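Local coordinates for protein fatty acid CoA ligase (Marinactinospora thermotolerans, PDB 6SQ8) that belongs to the ANL superfamily of AMP-binding enzymes and carries a bound adenosine monophosphate in its ligand pocket, at residues L101-E104 against R110-D113; D398-I401 against N406-S409; D183-M188 against G192-L197; G5-V10 against L146-H151. One frame throughout, in Å; residues are numbered along the deposited sequence.

The chain begins with helix 5-13, and contact 4 (5-10 against 146-151) ties it to the loop that leads into strand 155-160, closing a loop of 135 residues. Contact 1 (101-104 against 110-113) lies within that long loop and closes a much shorter one, packing a helix onto the five-stranded parallel sheet. Contact 3 (183-188 against 192-197) follows, joining helix 175-189 to the strand next in sequence; it touches contact 4 through the salt bridge from Arg9 NH2 to Asp183 OD1, 2.9 Å long. Contact 2 (398-401 against 406-409), a hairpin late in the chain, stands apart, its centre about 46 Å from that of contact 4.

Contact 1 of 4, residues L101-E104 against R110-D113; sequences LVFE and RAAD
Ala111 meets Phe103 on a helical turn that is moored through the preceding residue, Arg110, whose NH1 donates to both Gln89 OE1 and Ala84 O. The turn belongs to helix 108-117, the helix of the beta-alpha-beta unit formed by strand 98-103, helix 108-117 and strand 122-125. Strand 98-103 is the middle one of five in a parallel sheet, and the backbone of Leu101, Val102 and Phe103 is hydrogen-bonded to strands 52-56 and 122-125.

Across the contact everything is apolar and converges on one methyl group. Phe103 carries CG between its backbone N and its carbonyl carbon (chi1 71°), which turns a flat face of the ring to the helix. CB of Ala111 stands over the middle of that face, 3.7 Å from the ring centroid and 14° off the normal, a CH-pi contact. All six ring carbons are consequently at similar range from the methyl, CG of Phe103 being the nearest at 3.6 Å from Ala111 CB. The CA atoms of Phe103 and Ala111 are 6.8 Å apart.

Leu101, two residues earlier on the same side of the strand, adds a looser touch from the same side of the ring plane as the methyl, but beyond the rim. One branch of the leucine reaches the helix, with CD2 of Leu101 4.4 Å from Ala111 CB and equally far from Ala111 O.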
loop_
_atom_site.group_PDB
_atom_site.type_symbol
_atom_site.label_atom_id
_atom_site.label_comp_id
_atom_site.label_asym_id
_atom_site.label_seq_id
_atom_site.Cartn_x
_atom_site.Cartn_y
_atom_site.Cartn_z
ATOM N N LEU A 101 -7.389 18.969 13.250
ATOM C CA LEU A 101 -7.727 17.549 13.299
ATOM C C LEU A 101 -9.214 17.408 12.989
ATOM O O LEU A 101 -10.018 17.876 13.738
ATOM C CB LEU A 101 -7.405 16.995 14.686
ATOM C CG LEU A 101 -7.913 15.580 14.941
ATOM C CD1 LEU A 101 -7.068 14.550 14.193
ATOM C CD2 LEU A 101 -7.937 15.278 16.435
ATOM N N VAL A 102 -9.545 16.798 11.854
ATOM C CA VAL A 102 -10.912 16.471 11.501
ATOM C C VAL A 102 -11.107 14.987 11.790
ATOM O O VAL A 102 -10.275 14.184 11.388
ATOM C CB VAL A 102 -11.211 16.800 10.032
ATOM C CG1 VAL A 102 -12.655 16.488 9.667
ATOM C CG2 VAL A 102 -10.885 18.243 9.712
ATOM N N PHE A 103 -12.179 14.639 12.510
ATOM C CA PHE A 103 -12.427 13.245 12.865
ATOM C C PHE A 103 -13.917 12.922 12.753
ATOM O O PHE A 103 -14.750 13.811 12.681
ATOM C CB PHE A 103 -11.879 12.937 14.261
ATOM C CG PHE A 103 -12.642 13.566 15.397
ATOM C CD1 PHE A 103 -12.355 14.851 15.820
ATOM C CD2 PHE A 103 -13.636 12.867 16.053
ATOM C CE1 PHE A 103 -13.069 15.433 16.852
ATOM C CE2 PHE A 103 -14.341 13.452 17.089
ATOM C CZ PHE A 103 -14.053 14.733 17.484
ATOM N N GLU A 104 -14.212 11.623 12.698
ATOM C CA GLU A 104 -15.587 11.119 12.607
ATOM C C GLU A 104 -16.056 10.710 14.005
ATOM O O GLU A 104 -15.244 10.308 14.830
ATOM C CB GLU A 104 -15.679 9.944 11.630
ATOM C CG GLU A 104 -15.623 10.344 10.173
ATOM C CD GLU A 104 -15.771 9.182 9.194
ATOM O OE1 GLU A 104 -15.294 8.060 9.511
ATOM O OE2 GLU A 104 -16.371 9.402 8.116
ATOM N N ARG A 110 -10.548 7.793 20.146
ATOM C CA ARG A 110 -9.161 7.920 19.704
ATOM C C ARG A 110 -8.798 9.401 19.528
ATOM O O ARG A 110 -7.675 9.799 19.815
ATOM C CB ARG A 110 -8.934 7.114 18.422
ATOM C CG ARG A 110 -7.534 7.253 17.845
ATOM C CD ARG A 110 -6.406 6.908 18.812
ATOM N NE ARG A 110 -6.388 5.500 19.174
ATOM C CZ ARG A 110 -5.710 4.556 18.526
ATOM N NH1 ARG A 110 -4.953 4.866 17.485
ATOM N NH2 ARG A 110 -5.801 3.296 18.914
ATOM N N ALA A 111 -9.749 10.207 19.059
ATOM C CA ALA A 111 -9.509 11.633 18.840
ATOM C C ALA A 111 -9.144 12.303 20.175
ATOM O O ALA A 111 -8.212 13.107 20.248
ATOM C CB ALA A 111 -10.707 12.301 18.189
ATOM N N ALA A 112 -9.913 11.970 21.216
ATOM C CA ALA A 112 -9.717 12.509 22.558
ATOM C C ALA A 112 -8.337 12.080 23.071
ATOM O O ALA A 112 -7.528 12.911 23.475
ATOM C CB ALA A 112 -10.830 12.041 23.465
ATOM N N ASP A 113 -8.081 10.773 23.003
ATOM C CA ASP A 113 -6.799 10.165 23.337
ATOM C C ASP A 113 -5.653 10.974 22.708
ATOM O O ASP A 113 -4.678 11.314 23.382
ATOM C CB ASP A 113 -6.798 8.711 22.860
ATOM C CG ASP A 113 -5.944 7.751 23.651
ATOM O OD1 ASP A 113 -4.948 8.223 24.266
ATOM O OD2 ASP A 113 -6.253 6.535 23.581
#

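Contact 2 of 4, residues D398-I401 against N406-S409; sequences DIII and NVYS
Ile400 and Val407 form the antiparallel hydrogen-bonded pair that joins these segments. Val407 N donates to Ile400 O over 2.7 Å, and Ile400 N returns a bond of 2.9 Å to Val407 O. Both are close to straight, at 163° and 162°. Ile401 and Asn406 make the adjoining non-hydrogen-bonded pair.

Among the packing contacts, CB of Ile400 lies 4.0 Å from CB of Val407 on one face of the hairpin, where Val427 and His468 also pack. Ile399 works on the side of Asn406 and Tyr408: its CG1 sits at the edge of the tyrosine ring, 4.0 Å from Tyr408 CD1, while its CG2 methyl, anti to the backbone N, makes a van der Waals contact with the amide, 3.7 Å from Asn406 OD1.

Asn406 ND2 donates to Tyr408 OH over 3.1 Å, in the amide plane, which fixes the rotation of the amide beside Ile399. Asp398, whose side chain is about 7 Å from the bound AMP, makes a salt bridge through OD1 with Arg493.

Tyr408 occupies the N-cap position of helix 409-418. The whole is a short beta hairpin running into a helix, consistent with the A8 region of ANL enzymes, close to the hinge between the large and small domains.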
loop_
_atom_site.group_PDB
_atom_site.type_symbol
_atom_site.label_atom_id
_atom_site.label_comp_id
_atom_site.label_asym_id
_atom_site.label_seq_id
_atom_site.Cartn_x
_atom_site.Cartn_y
_atom_site.Cartn_z
ATOM N N ASP A 398 16.996 -7.112 5.030
ATOM C CA ASP A 398 16.642 -8.519 5.273
ATOM C C ASP A 398 17.652 -9.495 4.654
ATOM O O ASP A 398 17.554 -10.700 4.894
ATOM C CB ASP A 398 15.260 -8.831 4.703
ATOM C CG ASP A 398 14.135 -8.168 5.478
ATOM O OD1 ASP A 398 14.399 -7.655 6.626
ATOM O OD2 ASP A 398 13.004 -8.201 4.951
ATOM N N ILE A 399 18.616 -8.986 3.882
ATOM C CA ILE A 399 19.621 -9.811 3.265
ATOM C C ILE A 399 20.414 -10.500 4.373
ATOM O O ILE A 399 20.800 -9.853 5.324
ATOM C CB ILE A 399 20.559 -8.980 2.374
ATOM C CG1 ILE A 399 19.809 -8.260 1.257
ATOM C CG2 ILE A 399 21.691 -9.845 1.833
ATOM C CD1 ILE A 399 20.645 -7.255 0.521
ATOM N N ILE A 400 20.680 -11.798 4.211
ATOM C CA ILE A 400 21.482 -12.537 5.146
ATOM C C ILE A 400 22.888 -12.668 4.565
ATOM O O ILE A 400 23.066 -13.275 3.501
ATOM C CB ILE A 400 20.837 -13.906 5.416
ATOM C CG1 ILE A 400 19.499 -13.728 6.145
ATOM C CG2 ILE A 400 21.795 -14.802 6.201
ATOM C CD1 ILE A 400 18.479 -14.815 5.877
ATOM N N ILE A 401 23.878 -12.124 5.283
ATOM C CA ILE A 401 25.260 -12.193 4.792
ATOM C C ILE A 401 25.990 -13.334 5.516
ATOM O O ILE A 401 25.996 -13.394 6.734
ATOM C CB ILE A 401 25.983 -10.845 4.949
ATOM C CG1 ILE A 401 25.201 -9.700 4.308
ATOM C CG2 ILE A 401 27.395 -10.943 4.410
ATOM C CD1 ILE A 401 25.761 -8.324 4.612
ATOM N N ASN A 406 25.746 -13.233 -0.322
ATOM C CA ASN A 406 24.396 -12.774 -0.061
ATOM C C ASN A 406 23.408 -13.941 -0.164
ATOM O O ASN A 406 23.254 -14.541 -1.224
ATOM C CB ASN A 406 23.950 -11.641 -1.004
ATOM C CG ASN A 406 24.499 -10.296 -0.599
ATOM O OD1 ASN A 406 25.093 -10.155 0.475
ATOM N ND2 ASN A 406 24.232 -9.290 -1.410
ATOM N N VAL A 407 22.719 -14.210 0.942
ATOM C CA VAL A 407 21.584 -15.106 0.938
ATOM C C VAL A 407 20.321 -14.247 0.982
ATOM O O VAL A 407 20.068 -13.546 1.959
ATOM C CB VAL A 407 21.656 -16.080 2.129
ATOM C CG1 VAL A 407 20.317 -16.738 2.434
ATOM C CG2 VAL A 407 22.723 -17.141 1.906
ATOM N N TYR A 408 19.528 -14.293 -0.085
ATOM C CA TYR A 408 18.332 -13.460 -0.154
ATOM C C TYR A 408 17.190 -14.239 0.479
ATOM O O TYR A 408 16.852 -15.326 0.027
ATOM C CB TYR A 408 18.053 -13.035 -1.589
ATOM C CG TYR A 408 19.189 -12.243 -2.187
ATOM C CD1 TYR A 408 19.509 -10.984 -1.710
ATOM C CD2 TYR A 408 20.001 -12.791 -3.172
ATOM C CE1 TYR A 408 20.586 -10.271 -2.220
ATOM C CE2 TYR A 408 21.069 -12.088 -3.700
ATOM C CZ TYR A 408 21.364 -10.823 -3.224
ATOM O OH TYR A 408 22.415 -10.146 -3.758
ATOM N N SER A 409 16.642 -13.697 1.563
ATOM C CA SER A 409 15.670 -14.427 2.355
ATOM C C SER A 409 14.425 -14.796 1.529
ATOM O O SER A 409 13.833 -15.822 1.793
ATOM C CB SER A 409 15.299 -13.676 3.593
ATOM O OG SER A 409 14.961 -12.345 3.267
#

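Contact 3 of 4, residues D183-M188 against G192-L197; sequences DAAVSM and GPWRFL
Trp194 drives the far end of its indole toward the flank of helix 175-189, so that the six-membered ring, and not the pyrrole, meets Ala185 and Val186. The long axis of the ring system runs from the strand toward the helix, and the touching is done by two neighbouring carbons. CH2 of Trp194 lies 3.9 Å from Ala185 CB. Its neighbour CZ2 faces the backbone, 4.0 Å from Val186 CA, which sits at the ring edge and near its plane. The same CZ2 is 4.3 Å from Val186 CG2, a more distant apolar contact that extends the patch by one branch of the valine. With CG anti to the carbonyl carbon (chi1 -48°), the indole is thrown out from the strand toward the helix.

The helix and strand are consecutive elements of the large N-terminal part of the ANL fold, joined by the short loop 190-194. Strand 195-198, which begins just after Trp194, lies parallel to strands 219-222 and 242-245.

The pyrrole nitrogen is held within that connection: Trp194 NE1 donates to Gly190 O, which fixes the rotation of the ring while the six-membered ring packs on the helix. His242 meets the indole with the planes about 35° apart, and Cys212 of helix 205-215 touches both Trp194 and Ala185. The closest CA pair across the two segments is that of Val186 and Gly192, 7.6 Å apart.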
loop_
_atom_site.group_PDB
_atom_site.type_symbol
_atom_site.label_atom_id
_atom_site.label_comp_id
_atom_site.label_asym_id
_atom_site.label_seq_id
_atom_site.Cartn_x
_atom_site.Cartn_y
_atom_site.Cartn_z
ATOM N N ASP A 183 -2.750 8.605 -14.151
ATOM C CA ASP A 183 -2.356 8.142 -15.494
ATOM C C ASP A 183 -1.799 6.709 -15.406
ATOM O O ASP A 183 -2.107 5.858 -16.253
ATOM C CB ASP A 183 -1.392 9.127 -16.148
ATOM C CG ASP A 183 -1.998 10.507 -16.379
ATOM O OD1 ASP A 183 -3.033 10.585 -17.058
ATOM O OD2 ASP A 183 -1.403 11.503 -15.873
ATOM N N ALA A 184 -0.989 6.464 -14.372
ATOM C CA ALA A 184 -0.486 5.139 -14.052
ATOM C C ALA A 184 -1.648 4.174 -13.803
ATOM O O ALA A 184 -1.714 3.102 -14.429
ATOM C CB ALA A 184 0.424 5.226 -12.861
ATOM N N ALA A 185 -2.584 4.579 -12.938
ATOM C CA ALA A 185 -3.754 3.746 -12.624
ATOM C C ALA A 185 -4.485 3.358 -13.912
ATOM O O ALA A 185 -4.867 2.220 -14.072
ATOM C CB ALA A 185 -4.682 4.461 -11.662
ATOM N N VAL A 186 -4.682 4.317 -14.818
ATOM C CA VAL A 186 -5.389 4.063 -16.092
ATOM C C VAL A 186 -4.589 3.050 -16.908
ATOM O O VAL A 186 -5.133 2.176 -17.546
ATOM C CB VAL A 186 -5.627 5.358 -16.906
ATOM C CG1 VAL A 186 -6.133 5.071 -18.315
ATOM C CG2 VAL A 186 -6.576 6.299 -16.188
ATOM N N SER A 187 -3.279 3.212 -16.897
ATOM C CA SER A 187 -2.422 2.388 -17.715
ATOM C C SER A 187 -2.450 0.942 -17.197
ATOM O O SER A 187 -2.442 0.029 -17.988
ATOM C CB SER A 187 -1.059 3.012 -17.848
ATOM O OG SER A 187 -0.050 2.352 -17.117
ATOM N N MET A 188 -2.580 0.747 -15.884
ATOM C CA MET A 188 -2.659 -0.583 -15.251
ATOM C C MET A 188 -4.068 -1.178 -15.375
ATOM O O MET A 188 -4.183 -2.354 -15.633
ATOM C CB MET A 188 -2.347 -0.501 -13.753
ATOM C CG MET A 188 -0.968 -0.097 -13.438
ATOM S SD MET A 188 -0.597 -0.267 -11.670
ATOM C CE MET A 188 -1.394 1.160 -10.971
ATOM N N GLY A 192 -11.697 3.715 -17.668
ATOM C CA GLY A 192 -12.905 3.637 -16.877
ATOM C C GLY A 192 -14.136 3.933 -17.722
ATOM O O GLY A 192 -14.012 4.116 -18.918
ATOM N N PRO A 193 -15.308 4.001 -17.109
ATOM C CA PRO A 193 -15.470 3.905 -15.668
ATOM C C PRO A 193 -15.243 2.505 -15.056
ATOM O O PRO A 193 -15.549 1.504 -15.654
ATOM C CB PRO A 193 -16.930 4.346 -15.503
ATOM C CG PRO A 193 -17.615 3.716 -16.725
ATOM C CD PRO A 193 -16.545 3.643 -17.799
ATOM N N TRP A 194 -14.660 2.500 -13.853
ATOM C CA TRP A 194 -14.471 1.374 -12.981
ATOM C C TRP A 194 -15.559 1.389 -11.901
ATOM O O TRP A 194 -15.957 2.453 -11.436
ATOM C CB TRP A 194 -13.095 1.477 -12.303
ATOM C CG TRP A 194 -11.942 1.781 -13.205
ATOM C CD1 TRP A 194 -11.744 1.349 -14.486
ATOM C CD2 TRP A 194 -10.777 2.533 -12.858
ATOM N NE1 TRP A 194 -10.537 1.790 -14.967
ATOM C CE2 TRP A 194 -9.924 2.519 -13.982
ATOM C CE3 TRP A 194 -10.378 3.243 -11.722
ATOM C CZ2 TRP A 194 -8.707 3.206 -14.001
ATOM C CZ3 TRP A 194 -9.173 3.910 -11.735
ATOM C CH2 TRP A 194 -8.349 3.896 -12.864
ATOM N N ARG A 195 -16.016 0.206 -11.482
ATOM C CA ARG A 195 -16.692 0.026 -10.209
ATOM C C ARG A 195 -15.674 -0.631 -9.278
ATOM O O ARG A 195 -15.458 -1.847 -9.326
ATOM C CB ARG A 195 -17.975 -0.788 -10.374
ATOM C CG ARG A 195 -19.220 0.035 -10.692
ATOM C CD ARG A 195 -19.461 0.438 -12.151
ATOM N NE ARG A 195 -19.623 -0.617 -13.155
ATOM C CZ ARG A 195 -20.109 -1.842 -12.934
ATOM N NH1 ARG A 195 -20.642 -2.119 -11.757
ATOM N NH2 ARG A 195 -20.037 -2.780 -13.872
ATOM N N PHE A 196 -15.001 0.204 -8.483
ATOM C CA PHE A 196 -13.776 -0.169 -7.792
ATOM C C PHE A 196 -14.069 -0.383 -6.307
ATOM O O PHE A 196 -14.402 0.554 -5.581
ATOM C CB PHE A 196 -12.705 0.896 -7.996
ATOM C CG PHE A 196 -11.286 0.407 -7.881
ATOM C CD1 PHE A 196 -10.838 -0.238 -6.740
ATOM C CD2 PHE A 196 -10.374 0.646 -8.893
ATOM C CE1 PHE A 196 -9.522 -0.666 -6.632
ATOM C CE2 PHE A 196 -9.058 0.222 -8.790
ATOM C CZ PHE A 196 -8.632 -0.426 -7.651
ATOM N N LEU A 197 -13.900 -1.637 -5.875
ATOM C CA LEU A 197 -14.134 -2.076 -4.513
ATOM C C LEU A 197 -12.880 -1.766 -3.695
ATOM O O LEU A 197 -11.783 -2.227 -4.016
ATOM C CB LEU A 197 -14.402 -3.583 -4.543
ATOM C CG LEU A 197 -15.430 -4.134 -3.553
ATOM C CD1 LEU A 197 -15.105 -5.574 -3.144
ATOM C CD2 LEU A 197 -15.551 -3.267 -2.319
#

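Contact 4 of 4, residues G5-V10 against L146-H151; sequences GYARRV and LRYREH
Tyr148 lays the phenol end of its ring over the first turns of helix 5-13, overlapping Arg8 and reaching the methyl of Ala7. CE2 of Tyr148 meets Ala7 CB at 4.0 Å, the methyl standing at the ring edge near its plane, while the hydroxyl end comes up to the arginine.

There the contact is made with aliphatic and backbone atoms. Tyr148 OH lies 3.5 Å from Arg8 CA and 3.7 Å from Arg8 CG, and Tyr148 CZ is 3.9 Å from Arg8 CB. The two side chains cross at about a right angle, with the guanidinium plane turned 66° from the ring. CG of Arg8 is anti to the backbone N (chi1 -167°), which brings the first methylenes of the side chain past the hydroxyl; the bend at chi3 then carries the charged end away. The arginine thus offers the tyrosine its methylene stem, and its charge takes no share in the contact.

Within its own loop the ring is supported by Leu146, whose CG sits 4.0 Å above one face, offset toward the rim. Glu150 fastens the same loop to the start of the chain, OE1 accepting a hydrogen bond from Met4 N.

This loop, after strand 133-134 and before strand 155-160, runs past helix 61-72, where Ala72 receives both Tyr148 and Leu146; Leu146 also rests on helix 28-44, and helix 5-13 is backed through Tyr6 by helix 175-189.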
loop_
_atom_site.group_PDB
_atom_site.type_symbol
_atom_site.label_atom_id
_atom_site.label_comp_id
_atom_site.label_asym_id
_atom_site.label_seq_id
_atom_site.Cartn_x
_atom_site.Cartn_y
_atom_site.Cartn_z
ATOM N N GLY A 5 -4.476 21.919 -9.631
ATOM C CA GLY A 5 -4.869 21.228 -10.847
ATOM C C GLY A 5 -5.333 19.803 -10.578
ATOM O O GLY A 5 -6.263 19.305 -11.253
ATOM N N TYR A 6 -4.707 19.160 -9.579
ATOM C CA TYR A 6 -5.009 17.770 -9.210
ATOM C C TYR A 6 -6.430 17.654 -8.639
ATOM O O TYR A 6 -7.259 16.935 -9.195
ATOM C CB TYR A 6 -3.985 17.187 -8.226
ATOM C CG TYR A 6 -4.339 15.788 -7.783
ATOM C CD1 TYR A 6 -4.471 14.766 -8.714
ATOM C CD2 TYR A 6 -4.597 15.492 -6.455
ATOM C CE1 TYR A 6 -4.849 13.486 -8.341
ATOM C CE2 TYR A 6 -4.965 14.218 -6.062
ATOM C CZ TYR A 6 -5.102 13.215 -7.010
ATOM O OH TYR A 6 -5.458 11.953 -6.639
ATOM N N ALA A 7 -6.698 18.362 -7.544
ATOM C CA ALA A 7 -8.016 18.339 -6.924
ATOM C C ALA A 7 -9.093 18.611 -7.980
ATOM O O ALA A 7 -10.123 17.942 -8.007
ATOM C CB ALA A 7 -8.084 19.338 -5.790
ATOM N N ARG A 8 -8.846 19.586 -8.857
ATOM C CA ARG A 8 -9.801 19.958 -9.908
ATOM C C ARG A 8 -9.972 18.779 -10.872
ATOM O O ARG A 8 -11.075 18.522 -11.317
ATOM C CB ARG A 8 -9.363 21.231 -10.657
ATOM C CG ARG A 8 -10.443 21.865 -11.536
ATOM C CD ARG A 8 -9.938 22.909 -12.532
ATOM N NE ARG A 8 -9.548 22.356 -13.838
ATOM C CZ ARG A 8 -10.189 22.584 -14.983
ATOM N NH1 ARG A 8 -11.328 23.261 -14.985
ATOM N NH2 ARG A 8 -9.662 22.179 -16.135
ATOM N N ARG A 9 -8.872 18.083 -11.196
ATOM C CA ARG A 9 -8.923 16.934 -12.118
ATOM C C ARG A 9 -9.883 15.879 -11.576
ATOM O O ARG A 9 -10.669 15.287 -12.342
ATOM C CB ARG A 9 -7.550 16.291 -12.334
ATOM C CG ARG A 9 -7.549 15.181 -13.381
ATOM C CD ARG A 9 -6.209 14.476 -13.442
ATOM N NE ARG A 9 -6.230 13.339 -14.358
ATOM C CZ ARG A 9 -5.147 12.779 -14.872
ATOM N NH1 ARG A 9 -3.938 13.141 -14.460
ATOM N NH2 ARG A 9 -5.284 11.869 -15.816
ATOM N N VAL A 10 -9.801 15.644 -10.264
ATOM C CA VAL A 10 -10.604 14.629 -9.623
ATOM C C VAL A 10 -12.065 15.090 -9.648
ATOM O O VAL A 10 -12.925 14.378 -10.155
ATOM C CB VAL A 10 -10.109 14.344 -8.197
ATOM C CG1 VAL A 10 -10.979 13.301 -7.532
ATOM C CG2 VAL A 10 -8.629 13.937 -8.156
ATOM N N LEU A 146 -16.864 25.799 -5.375
ATOM C CA LEU A 146 -15.659 25.355 -4.719
ATOM C C LEU A 146 -14.554 26.401 -4.956
ATOM O O LEU A 146 -14.254 26.763 -6.088
ATOM C CB LEU A 146 -15.283 23.960 -5.237
ATOM C CG LEU A 146 -14.029 23.314 -4.626
ATOM C CD1 LEU A 146 -14.173 23.152 -3.125
ATOM C CD2 LEU A 146 -13.707 21.972 -5.253
ATOM N N ARG A 147 -13.995 26.901 -3.848
ATOM C CA ARG A 147 -13.048 28.002 -3.870
ATOM C C ARG A 147 -11.671 27.402 -3.581
ATOM O O ARG A 147 -11.335 27.142 -2.410
ATOM C CB ARG A 147 -13.464 29.099 -2.874
ATOM N N TYR A 148 -10.889 27.166 -4.641
ATOM C CA TYR A 148 -9.540 26.549 -4.518
ATOM C C TYR A 148 -8.512 27.581 -4.030
ATOM O O TYR A 148 -8.578 28.736 -4.368
ATOM C CB TYR A 148 -9.054 25.983 -5.851
ATOM C CG TYR A 148 -9.899 24.893 -6.466
ATOM C CD1 TYR A 148 -10.999 25.187 -7.260
ATOM C CD2 TYR A 148 -9.556 23.556 -6.309
ATOM C CE1 TYR A 148 -11.747 24.187 -7.861
ATOM C CE2 TYR A 148 -10.291 22.540 -6.909
ATOM C CZ TYR A 148 -11.390 22.862 -7.691
ATOM O OH TYR A 148 -12.146 21.889 -8.263
ATOM N N ARG A 149 -7.558 27.132 -3.225
ATOM C CA ARG A 149 -6.349 27.879 -2.884
ATOM C C ARG A 149 -5.145 26.981 -3.234
ATOM O O ARG A 149 -5.290 25.766 -3.380
ATOM C CB ARG A 149 -6.357 28.273 -1.398
ATOM C CG ARG A 149 -7.699 28.763 -0.861
ATOM C CD ARG A 149 -7.655 29.186 0.602
ATOM N NE ARG A 149 -7.248 28.130 1.527
ATOM C CZ ARG A 149 -7.210 28.243 2.862
ATOM N NH1 ARG A 149 -7.765 29.283 3.459
ATOM N NH2 ARG A 149 -6.610 27.320 3.597
ATOM N N GLU A 150 -3.963 27.590 -3.356
ATOM C CA GLU A 150 -2.744 26.923 -3.761
ATOM C C GLU A 150 -1.865 26.610 -2.554
ATOM O O GLU A 150 -1.554 27.496 -1.781
ATOM C CB GLU A 150 -1.942 27.835 -4.682
ATOM C CG GLU A 150 -2.378 27.724 -6.121
ATOM C CD GLU A 150 -1.683 26.592 -6.850
ATOM O OE1 GLU A 150 -2.388 25.712 -7.348
ATOM O OE2 GLU A 150 -0.428 26.570 -6.920
ATOM N N HIS A 151 -1.432 25.350 -2.433
ATOM C CA HIS A 151 -0.392 25.004 -1.480
ATOM C C HIS A 151 0.889 25.710 -1.915
ATOM O O HIS A 151 1.323 25.559 -3.053
ATOM C CB HIS A 151 -0.267 23.475 -1.364
ATOM C CG HIS A 151 0.428 22.989 -0.135
ATOM N ND1 HIS A 151 1.757 23.248 0.122
ATOM C CD2 HIS A 151 0.004 22.207 0.877
ATOM C CE1 HIS A 151 2.111 22.669 1.255
ATOM N NE2 HIS A 151 1.062 22.017 1.735
#